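Local coordinates for chitin oligosaccharide binding protein NagB2 (Paenibacillus sp. FPU-7, PDB 7EHU) that binds short chitin oligosaccharides as an extracellular solute-binding protein, probably handing them to a membrane importer, at residues 156-164 / 176-185; 165-173 / 296-304. All blocks are in the same frame, centred on the assembly; numbering follows the deposited sequence.

Contact 1 (156-164 / 176-185)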
ATOM      1  N   LYS A 156      16.293   5.050 -19.231  1.00 12.77           N
ATOM      2  CA  LYS A 156      16.823   6.046 -20.163  1.00 14.07           C
ATOM      3  C   LYS A 156      17.440   7.219 -19.417  1.00 12.13           C
ATOM      4  O   LYS A 156      18.555   7.639 -19.725  1.00 12.74           O
ATOM      5  CB  LYS A 156      15.678   6.533 -21.060  1.00 17.57           C
ATOM      6  CG  LYS A 156      15.973   7.415 -22.259  1.00 22.90           C
ATOM      7  CD  LYS A 156      15.937   8.827 -21.734  1.00 26.22           C
ATOM      8  CE  LYS A 156      15.933   9.915 -22.769  1.00 25.91           C
ATOM      9  NZ  LYS A 156      15.984  11.296 -22.128  1.00 20.63           N
ATOM     10  N   LEU A 157      16.721   7.776 -18.438  1.00 11.29           N
ATOM     11  CA  LEU A 157      17.272   8.897 -17.691  1.00 11.30           C
ATOM     12  C   LEU A 157      18.501   8.473 -16.903  1.00 11.68           C
ATOM     13  O   LEU A 157      19.465   9.235 -16.792  1.00 12.81           O
ATOM     14  CB  LEU A 157      16.210   9.483 -16.763  1.00 10.93           C
ATOM     15  CG  LEU A 157      15.043  10.196 -17.439  1.00 11.62           C
ATOM     16  CD1 LEU A 157      14.007  10.583 -16.396  1.00 12.13           C
ATOM     17  CD2 LEU A 157      15.485  11.429 -18.239  1.00 12.38           C
ATOM     18  N   PHE A 158      18.490   7.264 -16.331  1.00 11.70           N
ATOM     19  CA  PHE A 158      19.690   6.774 -15.663  1.00 12.09           C
ATOM     20  C   PHE A 158      20.868   6.749 -16.635  1.00 12.74           C
ATOM     21  O   PHE A 158      21.949   7.246 -16.321  1.00 13.70           O
ATOM     22  CB  PHE A 158      19.457   5.376 -15.056  1.00 11.76           C
ATOM     23  CG  PHE A 158      18.960   5.379 -13.622  1.00 11.90           C
ATOM     24  CD1 PHE A 158      17.948   6.238 -13.210  1.00 11.86           C
ATOM     25  CD2 PHE A 158      19.482   4.496 -12.686  1.00 13.28           C
ATOM     26  CE1 PHE A 158      17.465   6.209 -11.904  1.00 12.50           C
ATOM     27  CE2 PHE A 158      19.014   4.477 -11.375  1.00 12.95           C
ATOM     28  CZ  PHE A 158      18.018   5.352 -10.984  1.00 12.44           C
ATOM     29  N   ALA A 159      20.664   6.175 -17.827  1.00 12.83           N
ATOM     30  CA  ALA A 159      21.726   6.151 -18.840  1.00 13.68           C
ATOM     31  C   ALA A 159      22.163   7.560 -19.236  1.00 14.22           C
ATOM     32  O   ALA A 159      23.362   7.811 -19.426  1.00 15.14           O
ATOM     33  CB  ALA A 159      21.271   5.363 -20.071  1.00 14.21           C
ATOM     34  N   ASP A 160      21.211   8.502 -19.337  1.00 14.38           N
ATOM     35  CA  ASP A 160      21.586   9.879 -19.642  1.00 15.22           C
ATOM     36  C   ASP A 160      22.589  10.418 -18.627  1.00 15.33           C
ATOM     37  O   ASP A 160      23.453  11.234 -18.973  1.00 17.04           O
ATOM     38  CB  ASP A 160      20.352  10.786 -19.640  1.00 15.70           C
ATOM     39  CG  ASP A 160      19.397  10.529 -20.802  1.00 16.10           C
ATOM     40  OD1 ASP A 160      19.805   9.948 -21.826  1.00 16.52           O
ATOM     41  OD2 ASP A 160      18.229  10.961 -20.698  1.00 17.28           O
ATOM     42  N   ALA A 161      22.472   9.995 -17.370  1.00 14.75           N
ATOM     43  CA  ALA A 161      23.336  10.452 -16.290  1.00 15.64           C
ATOM     44  C   ALA A 161      24.537   9.544 -16.076  1.00 16.58           C
ATOM     45  O   ALA A 161      25.267   9.727 -15.098  1.00 17.75           O
ATOM     46  CB  ALA A 161      22.537  10.570 -14.984  1.00 15.97           C
ATOM     47  N   GLY A 162      24.751   8.573 -16.955  1.00 15.69           N
ATOM     48  CA  GLY A 162      25.904   7.710 -16.854  1.00 16.22           C
ATOM     49  C   GLY A 162      25.763   6.537 -15.911  1.00 17.10           C
ATOM     50  O   GLY A 162      26.770   5.888 -15.603  1.00 18.47           O
ATOM     51  N   ILE A 163      24.556   6.247 -15.441  1.00 15.47           N
ATOM     52  CA  ILE A 163      24.319   5.189 -14.471  1.00 15.56           C
ATOM     53  C   ILE A 163      23.858   3.990 -15.285  1.00 18.70           C
ATOM     54  O   ILE A 163      22.814   4.060 -15.947  1.00 20.19           O
ATOM     55  CB  ILE A 163      23.177   5.590 -13.535  1.00 15.19           C
ATOM     56  CG1 ILE A 163      23.409   6.968 -12.937  1.00 16.86           C
ATOM     57  CG2 ILE A 163      23.084   4.555 -12.393  1.00 15.69           C
ATOM     58  CD1 ILE A 163      22.169   7.508 -12.217  1.00 18.66           C
ATOM     59  N   THR A 164      24.602   2.890 -15.229  1.00 18.86           N
ATOM     60  CA  THR A 164      24.399   1.771 -16.142  1.00 21.46           C
ATOM     61  C   THR A 164      23.838   0.528 -15.464  1.00 20.57           C
ATOM     62  O   THR A 164      23.639  -0.482 -16.148  1.00 22.24           O
ATOM     63  CB  THR A 164      25.726   1.419 -16.839  1.00 24.80           C
ATOM     64  OG1 THR A 164      26.693   1.047 -15.844  1.00 26.15           O
ATOM     65  CG2 THR A 164      26.252   2.607 -17.640  1.00 25.89           C
ATOM     66  N   ALA A 176      24.159   7.614  -7.750  1.00 17.47           N
ATOM     67  CA  ALA A 176      23.190   7.817  -8.818  1.00 16.62           C
ATOM     68  C   ALA A 176      22.425   9.122  -8.642  1.00 15.60           C
ATOM     69  O   ALA A 176      22.207   9.862  -9.616  1.00 15.23           O
ATOM     70  CB  ALA A 176      22.210   6.653  -8.817  1.00 16.01           C
ATOM     71  N   LEU A 177      22.007   9.421  -7.413  1.00 16.46           N
ATOM     72  CA  LEU A 177      21.302  10.675  -7.176  1.00 16.09           C
ATOM     73  C   LEU A 177      22.182  11.866  -7.543  1.00 17.60           C
ATOM     74  O   LEU A 177      21.706  12.828  -8.160  1.00 17.67           O
ATOM     75  CB  LEU A 177      20.879  10.764  -5.714  1.00 15.84           C
ATOM     76  CG  LEU A 177      19.861   9.712  -5.271  1.00 15.02           C
ATOM     77  CD1 LEU A 177      19.635   9.775  -3.772  1.00 16.36           C
ATOM     78  CD2 LEU A 177      18.533   9.845  -5.997  1.00 15.07           C
ATOM     79  N   GLU A 178      23.464  11.818  -7.151  1.00 18.78           N
ATOM     80  CA  GLU A 178      24.411  12.886  -7.475  1.00 20.63           C
ATOM     81  C   GLU A 178      24.490  13.095  -8.981  1.00 20.30           C
ATOM     82  O   GLU A 178      24.472  14.232  -9.473  1.00 21.50           O
ATOM     83  CB  GLU A 178      25.798  12.525  -6.916  1.00 23.92           C
ATOM     84  CG  GLU A 178      25.980  12.816  -5.423  1.00 27.18           C
ATOM     85  CD  GLU A 178      27.211  12.150  -4.795  1.00 30.89           C
ATOM     86  OE1 GLU A 178      28.071  11.631  -5.541  1.00 32.30           O
ATOM     87  OE2 GLU A 178      27.306  12.159  -3.544  1.00 32.33           O
ATOM     88  N   ALA A 179      24.591  12.001  -9.732  1.00 18.55           N
ATOM     89  CA  ALA A 179      24.754  12.095 -11.182  1.00 18.59           C
ATOM     90  C   ALA A 179      23.491  12.621 -11.853  1.00 18.18           C
ATOM     91  O   ALA A 179      23.563  13.401 -12.815  1.00 18.53           O
ATOM     92  CB  ALA A 179      25.120  10.719 -11.748  1.00 19.15           C
ATOM     93  N   LEU A 180      22.324  12.197 -11.372  1.00 17.63           N
ATOM     94  CA  LEU A 180      21.073  12.698 -11.928  1.00 16.96           C
ATOM     95  C   LEU A 180      20.930  14.188 -11.652  1.00 18.80           C
ATOM     96  O   LEU A 180      20.617  14.971 -12.559  1.00 19.14           O
ATOM     97  CB  LEU A 180      19.896  11.934 -11.324  1.00 15.58           C
ATOM     98  CG  LEU A 180      19.769  10.468 -11.762  1.00 14.38           C
ATOM     99  CD1 LEU A 180      18.926   9.682 -10.764  1.00 14.33           C
ATOM    100  CD2 LEU A 180      19.184  10.353 -13.169  1.00 14.35           C
ATOM    101  N   LYS A 181      21.200  14.602 -10.406  1.00 20.22           N
ATOM    102  CA  LYS A 181      21.127  16.014 -10.041  1.00 23.40           C
ATOM    103  C   LYS A 181      22.074  16.846 -10.897  1.00 24.41           C
ATOM    104  O   LYS A 181      21.712  17.937 -11.349  1.00 25.55           O
ATOM    105  CB  LYS A 181      21.451  16.158  -8.550  1.00 25.63           C
ATOM    106  CG  LYS A 181      21.182  17.535  -7.908  1.00 28.56           C
ATOM    107  CD  LYS A 181      19.701  17.925  -7.947  1.00 31.19           C
ATOM    108  CE  LYS A 181      19.438  19.290  -7.334  1.00 33.26           C
ATOM    109  NZ  LYS A 181      20.306  20.341  -7.931  1.00 34.81           N
ATOM    110  N   ALA A 182      23.272  16.322 -11.177  1.00 23.75           N
ATOM    111  CA  ALA A 182      24.259  17.074 -11.953  1.00 24.62           C
ATOM    112  C   ALA A 182      23.799  17.301 -13.385  1.00 25.38           C
ATOM    113  O   ALA A 182      24.234  18.268 -14.034  1.00 26.70           O
ATOM    114  CB  ALA A 182      25.595  16.336 -11.932  1.00 24.57           C
ATOM    115  N   LYS A 183      22.943  16.422 -13.901  1.00 25.03           N
ATOM    116  CA  LYS A 183      22.338  16.592 -15.211  1.00 26.37           C
ATOM    117  C   LYS A 183      21.023  17.359 -15.170  1.00 26.40           C
ATOM    118  O   LYS A 183      20.333  17.421 -16.194  1.00 26.74           O
ATOM    119  CB  LYS A 183      22.070  15.233 -15.847  1.00 28.77           C
ATOM    120  CG  LYS A 183      23.253  14.382 -16.268  1.00 31.14           C
ATOM    121  CD  LYS A 183      24.070  14.896 -17.451  1.00 33.01           C
ATOM    122  CE  LYS A 183      23.132  15.027 -18.630  1.00 34.96           C
ATOM    123  NZ  LYS A 183      23.598  14.642 -19.976  1.00 36.63           N
ATOM    124  N   ASN A 184      20.651  17.921 -14.016  1.00 25.93           N
ATOM    125  CA  ASN A 184      19.386  18.636 -13.866  1.00 26.13           C
ATOM    126  C   ASN A 184      18.194  17.733 -14.209  1.00 23.70           C
ATOM    127  O   ASN A 184      17.200  18.171 -14.790  1.00 25.51           O
ATOM    128  CB  ASN A 184      19.394  19.953 -14.651  1.00 30.68           C
ATOM    129  CG  ASN A 184      20.354  20.989 -14.048  1.00 34.76           C
ATOM    130  OD1 ASN A 184      20.871  20.807 -12.942  1.00 36.66           O
ATOM    131  ND2 ASN A 184      20.616  22.051 -14.789  1.00 37.16           N
ATOM    132  N   ILE A 185      18.303  16.453 -13.849  1.00 19.66           N
ATOM    133  CA  ILE A 185      17.191  15.507 -13.884  1.00 17.25           C
ATOM    134  C   ILE A 185      16.668  15.417 -12.457  1.00 15.99           C
ATOM    135  O   ILE A 185      17.424  15.064 -11.541  1.00 17.88           O
ATOM    136  CB  ILE A 185      17.632  14.120 -14.394  1.00 17.31           C
ATOM    137  CG1 ILE A 185      18.155  14.195 -15.838  1.00 18.51           C
ATOM    138  CG2 ILE A 185      16.486  13.120 -14.299  1.00 17.28           C
ATOM    139  CD1 ILE A 185      19.005  12.997 -16.243  1.00 18.56           C
TER
HETATM  140  O   HOH W   1      23.136  12.711 -21.468  1.00 40.19           O
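Ala161 rests its methyl on the flank of Leu180, CB 3.8 Å from CD2, where the ends of helices 155-160 and 170-182 pack together. The small residue suits the place, since its CB also lies 4.1 Å from Ala179 CB and the two backbones come close. Leu180 spreads its two branches. With CG beside its backbone N (chi1 -70°), CD2 faces Ala161 and Leu157 O, while CD1 comes to Phe158 CE1 at 3.9 Å and CG meets Ile163 CD1. Replacing Leu180 by an alanine would probably open a gap among Phe158, Ala161 and Ile163 and leave the Phe158 ring freer to shift. Ile185 closes the other end, its CG2 4.1 Å from Leu157 CD1 and its CD1 against Leu157 O.

Each helix ends in a Schellman motif, with Gly162 and Asn184 at positive phi. In the first, Ile163 N bonds to Phe158 O, and Ile163 CD1 sits over one face of the Phe158 ring, 4.0 Å above its plane and off-centre. A water donates to Asp160 O at 2.9 Å and also meets Lys183 NZ, doubtfully close. No direct hydrogen bond joins the segments: apolar fit holds them, and each helix end satisfies backbone groups through its own turn.

Contact 2 (165-173 / 296-304)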
ATOM      1  N   SER A 165      23.593   0.577 -14.150  1.00 18.88           N
ATOM      2  CA  SER A 165      23.021  -0.529 -13.388  1.00 18.34           C
ATOM      3  C   SER A 165      22.182   0.037 -12.245  1.00 16.40           C
ATOM      4  O   SER A 165      22.396   1.158 -11.794  1.00 16.80           O
ATOM      5  CB  SER A 165      24.103  -1.455 -12.800  1.00 20.23           C
ATOM      6  OG  SER A 165      24.983  -0.747 -11.940  1.00 24.08           O
ATOM      7  N   ALA A 166      21.247  -0.756 -11.758  1.00 14.99           N
ATOM      8  CA  ALA A 166      20.418  -0.321 -10.636  1.00 15.04           C
ATOM      9  C   ALA A 166      21.239  -0.388  -9.349  1.00 15.32           C
ATOM     10  O   ALA A 166      21.974  -1.353  -9.139  1.00 17.17           O
ATOM     11  CB  ALA A 166      19.197  -1.231 -10.518  1.00 15.93           C
ATOM     12  N   PRO A 167      21.153   0.620  -8.478  1.00 14.71           N
ATOM     13  CA  PRO A 167      22.009   0.623  -7.280  1.00 16.40           C
ATOM     14  C   PRO A 167      21.597  -0.467  -6.309  1.00 16.87           C
ATOM     15  O   PRO A 167      20.410  -0.638  -6.040  1.00 18.04           O
ATOM     16  CB  PRO A 167      21.797   2.021  -6.688  1.00 18.43           C
ATOM     17  CG  PRO A 167      20.534   2.498  -7.253  1.00 18.59           C
ATOM     18  CD  PRO A 167      20.388   1.869  -8.605  1.00 15.86           C
ATOM     19  N   LYS A 168      22.588  -1.209  -5.791  1.00 16.02           N
ATOM     20  CA  LYS A 168      22.336  -2.251  -4.803  1.00 16.75           C
ATOM     21  C   LYS A 168      22.624  -1.792  -3.381  1.00 16.35           C
ATOM     22  O   LYS A 168      22.079  -2.365  -2.426  1.00 16.02           O
ATOM     23  CB  LYS A 168      23.233  -3.459  -5.065  1.00 19.83           C
ATOM     24  CG  LYS A 168      22.967  -4.151  -6.362  1.00 23.59           C
ATOM     25  CD  LYS A 168      23.879  -5.360  -6.464  1.00 27.98           C
ATOM     26  CE  LYS A 168      24.059  -5.868  -7.857  1.00 31.34           C
ATOM     27  NZ  LYS A 168      24.495  -4.747  -8.732  1.00 33.79           N
ATOM     28  N   THR A 169      23.490  -0.797  -3.215  1.00 16.65           N
ATOM     29  CA  THR A 169      23.899  -0.310  -1.908  1.00 16.98           C
ATOM     30  C   THR A 169      23.591   1.179  -1.802  1.00 16.11           C
ATOM     31  O   THR A 169      23.372   1.865  -2.804  1.00 16.07           O
ATOM     32  CB  THR A 169      25.402  -0.482  -1.697  1.00 19.45           C
ATOM     33  OG1 THR A 169      26.070   0.433  -2.576  1.00 20.00           O
ATOM     34  CG2 THR A 169      25.852  -1.936  -1.948  1.00 19.81           C
ATOM     35  N   TRP A 170      23.557   1.666  -0.561  1.00 17.25           N
ATOM     36  CA  TRP A 170      23.267   3.073  -0.323  1.00 18.32           C
ATOM     37  C   TRP A 170      24.294   3.962  -1.011  1.00 19.15           C
ATOM     38  O   TRP A 170      23.943   5.006  -1.571  1.00 19.42           O
ATOM     39  CB  TRP A 170      23.214   3.353   1.184  1.00 19.75           C
ATOM     40  CG  TRP A 170      22.880   4.780   1.503  1.00 20.06           C
ATOM     41  CD1 TRP A 170      23.749   5.773   1.880  1.00 21.48           C
ATOM     42  CD2 TRP A 170      21.585   5.391   1.424  1.00 20.67           C
ATOM     43  NE1 TRP A 170      23.068   6.957   2.048  1.00 22.13           N
ATOM     44  CE2 TRP A 170      21.740   6.751   1.773  1.00 21.66           C
ATOM     45  CE3 TRP A 170      20.312   4.921   1.087  1.00 21.61           C
ATOM     46  CZ2 TRP A 170      20.669   7.637   1.807  1.00 22.79           C
ATOM     47  CZ3 TRP A 170      19.244   5.806   1.129  1.00 21.72           C
ATOM     48  CH2 TRP A 170      19.435   7.150   1.473  1.00 22.40           C
ATOM     49  N   ASP A 171      25.565   3.555  -1.002  1.00 19.88           N
ATOM     50  CA  ASP A 171      26.594   4.375  -1.638  1.00 21.33           C
ATOM     51  C   ASP A 171      26.392   4.442  -3.149  1.00 20.41           C
ATOM     52  O   ASP A 171      26.573   5.505  -3.755  1.00 20.99           O
ATOM     53  CB  ASP A 171      27.986   3.858  -1.261  1.00 24.04           C
ATOM     54  CG  ASP A 171      28.397   4.268   0.159  1.00 28.13           C
ATOM     55  OD1 ASP A 171      29.391   3.715   0.684  1.00 30.58           O
ATOM     56  OD2 ASP A 171      27.717   5.134   0.763  1.00 28.89           O
ATOM     57  N   GLU A 172      25.988   3.330  -3.776  1.00 19.13           N
ATOM     58  CA  GLU A 172      25.688   3.374  -5.205  1.00 18.68           C
ATOM     59  C   GLU A 172      24.455   4.233  -5.465  1.00 17.00           C
ATOM     60  O   GLU A 172      24.373   4.931  -6.482  1.00 16.73           O
ATOM     61  CB  GLU A 172      25.472   1.959  -5.746  1.00 20.50           C
ATOM     62  CG  GLU A 172      26.714   1.068  -5.751  1.00 22.48           C
ATOM     63  CD  GLU A 172      26.444  -0.375  -6.216  1.00 25.18           C
ATOM     64  OE1 GLU A 172      25.278  -0.820  -6.265  1.00 25.17           O
ATOM     65  OE2 GLU A 172      27.421  -1.085  -6.530  1.00 28.17           O
ATOM     66  N   PHE A 173      23.485   4.187  -4.553  1.00 16.01           N
ATOM     67  CA  PHE A 173      22.261   4.973  -4.681  1.00 15.72           C
ATOM     68  C   PHE A 173      22.574   6.464  -4.607  1.00 16.52           C
ATOM     69  O   PHE A 173      22.125   7.244  -5.452  1.00 15.92           O
ATOM     70  CB  PHE A 173      21.303   4.532  -3.561  1.00 14.87           C
ATOM     71  CG  PHE A 173      19.961   5.227  -3.549  1.00 14.90           C
ATOM     72  CD1 PHE A 173      19.016   5.000  -4.546  1.00 15.02           C
ATOM     73  CD2 PHE A 173      19.615   6.056  -2.499  1.00 15.78           C
ATOM     74  CE1 PHE A 173      17.768   5.626  -4.495  1.00 14.62           C
ATOM     75  CE2 PHE A 173      18.382   6.673  -2.460  1.00 15.73           C
ATOM     76  CZ  PHE A 173      17.466   6.470  -3.458  1.00 15.24           C
ATOM     77  N   TYR A 296      13.258  -1.599 -12.136  1.00  9.10           N
ATOM     78  CA  TYR A 296      12.848  -1.615 -10.743  1.00  9.45           C
ATOM     79  C   TYR A 296      14.001  -2.098  -9.887  1.00  9.47           C
ATOM     80  O   TYR A 296      14.744  -2.987 -10.304  1.00 10.27           O
ATOM     81  CB  TYR A 296      11.677  -2.570 -10.575  1.00  9.90           C
ATOM     82  CG  TYR A 296      11.008  -2.581  -9.231  1.00  9.56           C
ATOM     83  CD1 TYR A 296       9.976  -1.701  -8.939  1.00  8.78           C
ATOM     84  CD2 TYR A 296      11.364  -3.514  -8.257  1.00  9.59           C
ATOM     85  CE1 TYR A 296       9.319  -1.751  -7.738  1.00  9.69           C
ATOM     86  CE2 TYR A 296      10.711  -3.573  -7.051  1.00  9.74           C
ATOM     87  CZ  TYR A 296       9.689  -2.682  -6.794  1.00  9.25           C
ATOM     88  OH  TYR A 296       9.013  -2.785  -5.599  1.00  9.69           O
ATOM     89  N   PHE A 297      14.116  -1.546  -8.679  1.00  9.77           N
ATOM     90  CA  PHE A 297      15.034  -2.085  -7.688  1.00  9.69           C
ATOM     91  C   PHE A 297      14.451  -1.915  -6.293  1.00 10.13           C
ATOM     92  O   PHE A 297      13.785  -0.916  -5.995  1.00  9.98           O
ATOM     93  CB  PHE A 297      16.462  -1.505  -7.781  1.00 10.71           C
ATOM     94  CG  PHE A 297      16.565  -0.004  -7.707  1.00 10.40           C
ATOM     95  CD1 PHE A 297      16.460   0.775  -8.848  1.00 10.79           C
ATOM     96  CD2 PHE A 297      16.837   0.629  -6.482  1.00 10.83           C
ATOM     97  CE1 PHE A 297      16.603   2.162  -8.788  1.00 11.64           C
ATOM     98  CE2 PHE A 297      16.970   2.021  -6.414  1.00 11.23           C
ATOM     99  CZ  PHE A 297      16.856   2.783  -7.578  1.00 11.03           C
ATOM    100  N   ARG A 298      14.710  -2.905  -5.446  1.00 10.67           N
ATOM    101  CA  ARG A 298      14.305  -2.790  -4.065  1.00 11.30           C
ATOM    102  C   ARG A 298      15.196  -1.776  -3.352  1.00 11.28           C
ATOM    103  O   ARG A 298      16.265  -1.388  -3.823  1.00 12.08           O
ATOM    104  CB  ARG A 298      14.313  -4.148  -3.380  1.00 16.21           C
ATOM    105  CG  ARG A 298      15.642  -4.678  -2.976  1.00 19.65           C
ATOM    106  CD  ARG A 298      15.474  -5.847  -1.967  1.00 22.17           C
ATOM    107  NE  ARG A 298      16.720  -6.574  -1.832  1.00 22.97           N
ATOM    108  CZ  ARG A 298      17.095  -7.605  -2.583  1.00 24.96           C
ATOM    109  NH1 ARG A 298      16.307  -8.094  -3.529  1.00 26.27           N
ATOM    110  NH2 ARG A 298      18.270  -8.157  -2.365  1.00 26.02           N
ATOM    111  N   PHE A 299      14.701  -1.294  -2.231  1.00 11.53           N
ATOM    112  CA  PHE A 299      15.418  -0.291  -1.466  1.00 11.75           C
ATOM    113  C   PHE A 299      16.860  -0.758  -1.239  1.00 12.54           C
ATOM    114  O   PHE A 299      17.075  -1.911  -0.857  1.00 13.62           O
ATOM    115  CB  PHE A 299      14.709  -0.039  -0.127  1.00 12.88           C
ATOM    116  CG  PHE A 299      15.227   1.188   0.563  1.00 12.81           C
ATOM    117  CD1 PHE A 299      16.343   1.119   1.393  1.00 13.78           C
ATOM    118  CD2 PHE A 299      14.652   2.428   0.333  1.00 13.96           C
ATOM    119  CE1 PHE A 299      16.862   2.253   1.974  1.00 15.23           C
ATOM    120  CE2 PHE A 299      15.182   3.556   0.912  1.00 15.19           C
ATOM    121  CZ  PHE A 299      16.282   3.463   1.733  1.00 15.95           C
ATOM    122  N   PRO A 300      17.858   0.092  -1.471  1.00 13.16           N
ATOM    123  CA  PRO A 300      19.257  -0.360  -1.397  1.00 13.91           C
ATOM    124  C   PRO A 300      19.748  -0.593   0.030  1.00 14.82           C
ATOM    125  O   PRO A 300      19.216  -0.066   1.004  1.00 15.59           O
ATOM    126  CB  PRO A 300      20.030   0.799  -2.032  1.00 14.75           C
ATOM    127  CG  PRO A 300      19.157   2.011  -1.767  1.00 15.73           C
ATOM    128  CD  PRO A 300      17.747   1.498  -1.904  1.00 14.69           C
ATOM    129  N   ASN A 301      20.818  -1.369   0.138  1.00 14.93           N
ATOM    130  CA  ASN A 301      21.360  -1.773   1.436  1.00 15.75           C
ATOM    131  C   ASN A 301      22.185  -0.658   2.080  1.00 16.38           C
ATOM    132  O   ASN A 301      23.158  -0.159   1.493  1.00 18.02           O
ATOM    133  CB  ASN A 301      22.196  -3.044   1.279  1.00 16.30           C
ATOM    134  CG  ASN A 301      21.366  -4.270   0.930  1.00 18.22           C
ATOM    135  OD1 ASN A 301      20.164  -4.318   1.197  1.00 18.23           O
ATOM    136  ND2 ASN A 301      21.987  -5.238   0.287  1.00 20.07           N
ATOM    137  N   ILE A 302      21.795  -0.279   3.301  1.00 16.31           N
ATOM    138  CA  ILE A 302      22.541   0.692   4.097  1.00 17.56           C
ATOM    139  C   ILE A 302      23.605   0.025   4.955  1.00 18.86           C
ATOM    140  O   ILE A 302      24.589   0.683   5.318  1.00 20.28           O
ATOM    141  CB  ILE A 302      21.576   1.544   4.947  1.00 18.67           C
ATOM    142  CG1 ILE A 302      20.871   2.570   4.054  1.00 18.48           C
ATOM    143  CG2 ILE A 302      22.300   2.255   6.112  1.00 20.78           C
ATOM    144  CD1 ILE A 302      19.747   3.326   4.719  1.00 18.67           C
ATOM    145  N   GLY A 303      23.443  -1.258   5.277  1.00 19.30           N
ATOM    146  CA  GLY A 303      24.359  -1.987   6.132  1.00 20.97           C
ATOM    147  C   GLY A 303      23.731  -2.197   7.493  1.00 23.87           C
ATOM    148  O   GLY A 303      23.450  -1.219   8.195  1.00 28.49           O
ATOM    149  N   GLY A 304      23.488  -3.445   7.882  1.00 23.27           N
ATOM    150  CA  GLY A 304      22.847  -3.713   9.152  1.00 23.47           C
ATOM    151  C   GLY A 304      21.668  -4.669   9.034  1.00 23.19           C
ATOM    152  O   GLY A 304      21.499  -5.367   8.026  1.00 22.99           O
TER
HETATM  153  O   HOH W   2      18.747  -2.202  -4.557  1.00 17.32           O
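Ala166 turns its methyl to the Phe297 ring, CB 3.8 Å from CD1, at the start of the loop that leads into the N-cap of helix 170-182 in this solute-binding protein of the periplasmic-binding-protein class. Pro167 follows and lies over one face of the same ring: its CD stands 3.8 Å from the Phe297 centroid, 14° off the ring normal, a CH-pi contact. Phe297 reaches it with CG placed between its backbone N and carbonyl carbon (chi1 55°), which lifts the ring toward the proline. A proline suits the place: its compact, rigid ring presents C-H groups of CG and CD to the aromatic face. A water donates to both Pro167 O and Arg298 O, tying the two backbones where they do not bond directly.

Lys168 contributes its backbone: Asn301 N gives a nearly straight hydrogen bond to Lys168 O at 3.0 Å. Thr169 then sits opposite Asn301 in a single beta bridge, completed by Trp170 N, which donates to Asn301 O at 2.8 Å from well above the carbonyl plane. Thr169 is also the N-cap, its OG1 accepting from Glu172 N, while Glu172 OE1 reaches back to Lys168 N. The Asn301 amide turns elsewhere, its OD1 accepting from Asn308 N.

Trp170, with its broad indole, lies alongside Ile302, whose CD1 is over one ring face toward the margin, and Trp170 CZ3 lies 3.8 Å from Phe299 CZ. Arg238 adds a cation-pi contact to this tryptophan. One helical turn on from the cap, Phe173 points toward Phe297 and Pro300, with Phe151 of strand 138-154 meeting both the Phe173 and Phe297 rings. Phe173 CD1 lies 4.1 Å from Phe297 CE2, and Pro300 CG makes an off-centre CH-pi contact with the Phe173 ring, 3.8 Å from Phe173 CG.

How the contacts relate
Along the chain the contacts interlock: 156-164 runs straight into 165-173, then come 176-185 and, far later, 296-304. Both use helix 170-182, contact 2 at its capped beginning and contact 1 at its closing turns, with centres 15 Å apart. They also touch, Phe158 CE2 lying 4.0 Å from Pro167 CD and Phe158 CZ close to Phe297 CE1, forming one apolar layer. Strand 138-154 pairs antiparallel with both 271-275, whose Met271 meets Phe158 and Leu180 of contact 1, and 294-297, which carries Phe297 of contact 2. Together they anchor helix 170-182 at both ends, to helix 155-160 at one and to the chain leaving strand 294-297 at the other.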